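Local coordinates for protein D-glyceraldehyde dehydrogenase (NADP(+)) (PDB 5IZD) that oxidises D-glyceraldehyde to D-glycerate with NADP(+) in the non-phosphorylated Entner-Doudoroff pathway, working as a homotetramer of the aldehyde dehydrogenase family, at residues Y139-A144 with G166-L171. Sequence-based numbering, arbitrary orientation.
Sequences YGIVVA and GNTVVL
Val142 turns both its N-H and its C=O to strand 168-171: N donates to Thr168 O at 2.9 Å, almost straight at 174°, and O accepts from Val170 N at 3.0 Å. Hydrogen bonds from Thr168 N to Gly140 O and from Ala144 N to Val170 O continue this parallel pairing, and the CA-H groups of Val169, Val143 and Leu171 also contact carbonyl oxygens across the gap.

Where the pairing begins, a side chain takes over. With CG anti to its own carbonyl carbon (chi1 -60°), Asn167 reaches back to the start of the other strand, where OD1 accepts Gly140 N at 3.0 Å in the amide carbonyl plane. ND2 donates to Ala162 O and Tyr467 O. An alanine here would probably leave Gly140 N without its acceptor and those two carbonyls without their shared donor.

In the van der Waals packing, Val142 CG2 presses on Asn167 CB at 3.4 Å, the side chains meeting at about a right angle. On the same face Ala144 CB meets Leu171 CD1 at 3.9 Å. Ile141 CG1 lies 3.8 Å from Thr168 OG1 on the other face, and that hydroxyl is hydrogen-bonded to Ala49 O in helix 39-77.

The pair forms the two strands of a right-handed beta-alpha-beta crossover in the Rossmann-like coenzyme domain. Connecting helix 153-164 packs on Val169 and Leu171, helix 39-77 on Ile141 and Val170, while strand 220-224 pairs with the far edge of 141-144.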
loop_
_atom_site.group_PDB
_atom_site.type_symbol
_atom_site.label_atom_id
_atom_site.label_comp_id
_atom_site.label_asym_id
_atom_site.label_seq_id
_atom_site.Cartn_x
_atom_site.Cartn_y
_atom_site.Cartn_z
ATOM N N TYR A 139 9.691 4.146 17.274
ATOM C CA TYR A 139 9.688 3.362 18.545
ATOM C C TYR A 139 10.355 4.118 19.656
ATOM O O TYR A 139 10.023 3.922 20.816
ATOM C CB TYR A 139 10.393 1.996 18.421
ATOM C CG TYR A 139 9.558 0.950 17.777
ATOM C CD1 TYR A 139 9.442 0.888 16.413
ATOM C CD2 TYR A 139 8.867 0.028 18.542
ATOM C CE1 TYR A 139 8.644 -0.062 15.816
ATOM C CE2 TYR A 139 8.049 -0.950 17.961
ATOM C CZ TYR A 139 7.918 -0.965 16.602
ATOM O OH TYR A 139 7.166 -1.909 15.986
ATOM N N GLY A 140 11.334 4.948 19.337
ATOM C CA GLY A 140 12.080 5.633 20.401
ATOM C C GLY A 140 13.546 5.327 20.356
ATOM O O GLY A 140 14.164 5.759 19.423
ATOM N N ILE A 141 14.071 4.569 21.326
ATOM C CA ILE A 141 15.479 4.196 21.366
ATOM C C ILE A 141 15.809 2.839 20.767
ATOM O O ILE A 141 15.337 1.812 21.261
ATOM C CB ILE A 141 16.052 4.219 22.803
ATOM C CG1 ILE A 141 15.760 5.589 23.409
ATOM C CG2 ILE A 141 17.549 3.918 22.758
ATOM C CD1 ILE A 141 15.953 5.647 24.909
ATOM N N VAL A 142 16.583 2.873 19.689
ATOM C CA VAL A 142 17.010 1.695 18.932
ATOM C C VAL A 142 18.444 1.317 19.399
ATOM O O VAL A 142 19.318 2.186 19.443
ATOM C CB VAL A 142 17.021 2.017 17.402
ATOM C CG1 VAL A 142 17.703 0.937 16.595
ATOM C CG2 VAL A 142 15.626 2.283 16.880
ATOM N N VAL A 143 18.640 0.048 19.742
ATOM C CA VAL A 143 19.926 -0.525 19.968
ATOM C C VAL A 143 20.264 -1.353 18.729
ATOM O O VAL A 143 19.429 -2.218 18.230
ATOM C CB VAL A 143 19.959 -1.400 21.233
ATOM C CG1 VAL A 143 21.249 -2.200 21.288
ATOM C CG2 VAL A 143 19.806 -0.558 22.488
ATOM N N ALA A 144 21.425 -1.040 18.178
ATOM C CA ALA A 144 21.925 -1.672 16.966
ATOM C C ALA A 144 23.179 -2.471 17.281
ATOM O O ALA A 144 24.146 -1.918 17.829
ATOM C CB ALA A 144 22.224 -0.652 15.903
ATOM N N GLY A 166 13.247 8.600 12.592
ATOM C CA GLY A 166 13.130 9.459 13.771
ATOM C C GLY A 166 13.483 8.788 15.101
ATOM O O GLY A 166 13.163 9.342 16.125
ATOM N N ASN A 167 14.121 7.605 15.082
ATOM C CA ASN A 167 14.571 6.954 16.278
ATOM C C ASN A 167 15.942 7.486 16.617
ATOM O O ASN A 167 16.669 7.901 15.719
ATOM C CB ASN A 167 14.682 5.451 16.125
ATOM C CG ASN A 167 13.351 4.791 15.771
ATOM O OD1 ASN A 167 12.535 4.468 16.658
ATOM N ND2 ASN A 167 13.133 4.552 14.458
ATOM N N THR A 168 16.289 7.440 17.899
ATOM C CA THR A 168 17.653 7.753 18.342
ATOM C C THR A 168 18.331 6.422 18.515
ATOM O O THR A 168 17.633 5.379 18.635
ATOM C CB THR A 168 17.688 8.526 19.651
ATOM O OG1 THR A 168 16.955 7.800 20.622
ATOM C CG2 THR A 168 17.045 9.877 19.462
ATOM N N VAL A 169 19.662 6.421 18.488
ATOM C CA VAL A 169 20.399 5.181 18.293
ATOM C C VAL A 169 21.623 5.063 19.225
ATOM O O VAL A 169 22.399 6.024 19.381
ATOM C CB VAL A 169 20.909 5.022 16.838
ATOM C CG1 VAL A 169 21.767 3.762 16.690
ATOM C CG2 VAL A 169 19.795 5.061 15.827
ATOM N N VAL A 170 21.741 3.882 19.828
ATOM C CA VAL A 170 22.969 3.364 20.482
ATOM C C VAL A 170 23.508 2.138 19.703
ATOM O O VAL A 170 22.849 1.053 19.661
ATOM C CB VAL A 170 22.717 2.953 21.942
ATOM C CG1 VAL A 170 23.999 2.466 22.608
ATOM C CG2 VAL A 170 22.084 4.093 22.741
ATOM N N LEU A 171 24.670 2.329 19.062
ATOM C CA LEU A 171 25.357 1.313 18.278
ATOM C C LEU A 171 26.499 0.614 19.076
ATOM O O LEU A 171 27.373 1.305 19.645
ATOM C CB LEU A 171 25.906 1.931 16.969
ATOM C CG LEU A 171 26.831 1.077 16.087
ATOM C CD1 LEU A 171 26.083 -0.056 15.375
ATOM C CD2 LEU A 171 27.473 1.931 15.034
#